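Local coordinates for protein putative primosome component (Streptococcus pyogenes serotype M3, PDB 2QGZ) that probably acts as a helicase loader, a P-loop ATPase of the IstB-like family thought to help deliver the replicative helicase during primosome assembly, at residues R119-H122 with L123-D127. Residues are numbered along the deposited sequence; the frame is centred on the assembly and turned at random.
Sequences RHIH and LSDID. With PO4 (phosphate ion), chain C.
Ile121 meets Ile126 across a tight turn: its CG2 branch comes to 4.3 Å from Ile126 CD1, a loose apolar touch. Both side chains face helix 165-179, Ile121 resting on Tyr167 and Ala170 and Ile126 on Ala171, so the loop between strand 109-112 and helix 131-146 is laid over the helix that follows the probable Walker A loop.

At His122 the chain enters a short 3-10 turn, and the backbone is held at both its polar atoms. His122 O takes Asp125 N at 2.9 Å, the donor sitting well above the carbonyl plane. In return, His122 N gives a fairly straight bond (162°) to Asp125 OD2 at 3.0 Å, meeting the oxygen on its anti side, slightly out of the carboxylate plane. With CG anti to its own carbonyl carbon (chi1 -62°), the Asp125 carboxylate folds back to that amide, three residues earlier. This resembles one arm of a capping box but lacks the His122 side-chain arm.

The imidazole runs alongside the carboxylate, the two planes 82° apart. Asp125 OD2 lies at the ring edge, 3.6 Å from His122 ND1, close without being bonded, and the ring also meets that of His174.

A phosphate, probably from the crystallisation liquor, sits at the start of the turn. Ser124 N reaches its O2 weakly at 3.3 Å, and Ser124 OG lies 2.5 Å from O4, short enough to be doubtful in detail.

The chemistry implies a turn closed from both directions, whose start possibly adds a little to the phosphate's hold; the Asp125 carboxylate may also draw positive charge onto the imidazole.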
ATOM      1  N   ARG A 119      -7.080  -3.683  10.381  1.00 41.63           N
ATOM      2  CA  ARG A 119      -8.184  -2.742  10.277  1.00 42.37           C
ATOM      3  C   ARG A 119      -8.310  -1.975  11.594  1.00 42.89           C
ATOM      4  O   ARG A 119      -9.117  -1.055  11.721  1.00 40.45           O
ATOM      5  CB  ARG A 119      -9.462  -3.532   9.961  1.00 46.37           C
ATOM      6  CG  ARG A 119     -10.720  -2.718   9.719  1.00 51.67           C
ATOM      7  CD  ARG A 119     -11.664  -3.463   8.763  1.00 52.95           C
ATOM      8  NE  ARG A 119     -11.937  -4.821   9.213  1.00 54.62           N
ATOM      9  CZ  ARG A 119     -12.088  -5.856   8.396  1.00 57.88           C
ATOM     10  NH1 ARG A 119     -11.994  -5.683   7.083  1.00 56.47           N
ATOM     11  NH2 ARG A 119     -12.312  -7.066   8.891  1.00 59.19           N
ATOM     12  N   HIS A 120      -7.480  -2.346  12.569  1.00 41.90           N
ATOM     13  CA  HIS A 120      -7.509  -1.700  13.880  1.00 41.84           C
ATOM     14  C   HIS A 120      -6.146  -1.171  14.334  1.00 40.81           C
ATOM     15  O   HIS A 120      -5.795  -1.279  15.513  1.00 41.72           O
ATOM     16  CB  HIS A 120      -8.054  -2.678  14.933  1.00 42.13           C
ATOM     17  CG  HIS A 120      -9.383  -3.270  14.575  1.00 43.48           C
ATOM     18  ND1 HIS A 120     -10.530  -2.512  14.457  1.00 44.06           N
ATOM     19  CD2 HIS A 120      -9.743  -4.544  14.285  1.00 42.77           C
ATOM     20  CE1 HIS A 120     -11.537  -3.294  14.110  1.00 43.56           C
ATOM     21  NE2 HIS A 120     -11.086  -4.532  14.000  1.00 45.15           N
ATOM     22  N   ILE A 121      -5.381  -0.592  13.412  1.00 38.51           N
ATOM     23  CA  ILE A 121      -4.069  -0.048  13.755  1.00 36.56           C
ATOM     24  C   ILE A 121      -4.099   1.474  13.751  1.00 35.86           C
ATOM     25  O   ILE A 121      -4.432   2.089  12.740  1.00 36.70           O
ATOM     26  CB  ILE A 121      -2.991  -0.535  12.768  1.00 36.15           C
ATOM     27  CG1 ILE A 121      -2.967  -2.067  12.766  1.00 37.51           C
ATOM     28  CG2 ILE A 121      -1.633   0.002  13.177  1.00 31.13           C
ATOM     29  CD1 ILE A 121      -1.951  -2.671  11.839  1.00 39.92           C
ATOM     30  N   HIS A 122      -3.751   2.076  14.887  1.00 34.50           N
ATOM     31  CA  HIS A 122      -3.748   3.533  15.019  1.00 34.05           C
ATOM     32  C   HIS A 122      -2.344   4.141  14.923  1.00 31.99           C
ATOM     33  O   HIS A 122      -1.335   3.461  15.126  1.00 30.50           O
ATOM     34  CB  HIS A 122      -4.353   3.958  16.367  1.00 35.92           C
ATOM     35  CG  HIS A 122      -5.710   3.387  16.650  1.00 41.80           C
ATOM     36  ND1 HIS A 122      -5.929   2.037  16.829  1.00 44.15           N
ATOM     37  CD2 HIS A 122      -6.907   3.990  16.848  1.00 44.46           C
ATOM     38  CE1 HIS A 122      -7.200   1.834  17.128  1.00 45.38           C
ATOM     39  NE2 HIS A 122      -7.815   3.003  17.148  1.00 45.10           N
ATOM     40  N   LEU A 123      -2.285   5.439  14.641  1.00 31.22           N
ATOM     41  CA  LEU A 123      -1.008   6.134  14.551  1.00 32.87           C
ATOM     42  C   LEU A 123      -0.211   5.991  15.841  1.00 32.49           C
ATOM     43  O   LEU A 123       1.013   5.963  15.816  1.00 32.22           O
ATOM     44  CB  LEU A 123      -1.224   7.624  14.278  1.00 32.24           C
ATOM     45  CG  LEU A 123      -1.778   8.012  12.912  1.00 33.32           C
ATOM     46  CD1 LEU A 123      -2.049   9.504  12.912  1.00 32.84           C
ATOM     47  CD2 LEU A 123      -0.786   7.611  11.812  1.00 31.31           C
ATOM     48  N   SER A 124      -0.906   5.925  16.970  1.00 33.83           N
ATOM     49  CA  SER A 124      -0.249   5.795  18.268  1.00 33.86           C
ATOM     50  C   SER A 124       0.481   4.464  18.457  1.00 36.12           C
ATOM     51  O   SER A 124       1.364   4.359  19.309  1.00 37.00           O
ATOM     52  CB  SER A 124      -1.275   5.980  19.392  1.00 31.92           C
ATOM     53  OG  SER A 124      -2.438   5.195  19.164  1.00 34.38           O
ATOM     54  N   ASP A 125       0.122   3.454  17.666  1.00 36.37           N
ATOM     55  CA  ASP A 125       0.763   2.141  17.770  1.00 36.24           C
ATOM     56  C   ASP A 125       2.071   2.071  16.994  1.00 35.37           C
ATOM     57  O   ASP A 125       2.778   1.067  17.072  1.00 34.49           O
ATOM     58  CB  ASP A 125      -0.158   1.026  17.238  1.00 37.54           C
ATOM     59  CG  ASP A 125      -1.452   0.895  18.029  1.00 40.50           C
ATOM     60  OD1 ASP A 125      -1.396   0.822  19.285  1.00 37.45           O
ATOM     61  OD2 ASP A 125      -2.528   0.854  17.388  1.00 40.95           O
ATOM     62  N   ILE A 126       2.385   3.123  16.243  1.00 34.50           N
ATOM     63  CA  ILE A 126       3.602   3.153  15.430  1.00 34.78           C
ATOM     64  C   ILE A 126       4.809   3.742  16.160  1.00 35.28           C
ATOM     65  O   ILE A 126       4.742   4.848  16.698  1.00 34.86           O
ATOM     66  CB  ILE A 126       3.379   3.976  14.130  1.00 34.28           C
ATOM     67  CG1 ILE A 126       2.183   3.422  13.353  1.00 33.70           C
ATOM     68  CG2 ILE A 126       4.631   3.959  13.286  1.00 33.25           C
ATOM     69  CD1 ILE A 126       2.210   1.912  13.131  1.00 34.29           C
ATOM     70  N   ASP A 127       5.913   3.006  16.182  1.00 34.27           N
ATOM     71  CA  ASP A 127       7.117   3.499  16.841  1.00 34.03           C
ATOM     72  C   ASP A 127       7.871   4.442  15.918  1.00 34.55           C
ATOM     73  O   ASP A 127       8.130   4.115  14.758  1.00 32.81           O
ATOM     74  CB  ASP A 127       8.056   2.348  17.239  1.00 35.30           C
ATOM     75  CG  ASP A 127       7.564   1.567  18.467  1.00 35.65           C
ATOM     76  OD1 ASP A 127       7.081   2.198  19.432  1.00 40.23           O
ATOM     77  OD2 ASP A 127       7.681   0.326  18.469  1.00 36.95           O
TER
HETATM   78  P   PO4 C 402      -5.104   6.858  18.536  1.00 22.49           P
HETATM   79  O1  PO4 C 402      -6.455   6.579  17.909  1.00 22.49           O
HETATM   80  O2  PO4 C 402      -4.057   6.869  17.456  1.00 22.49           O
HETATM   81  O3  PO4 C 402      -5.128   8.193  19.226  1.00 22.49           O
HETATM   82  O4  PO4 C 402      -4.795   5.785  19.558  1.00 22.49           O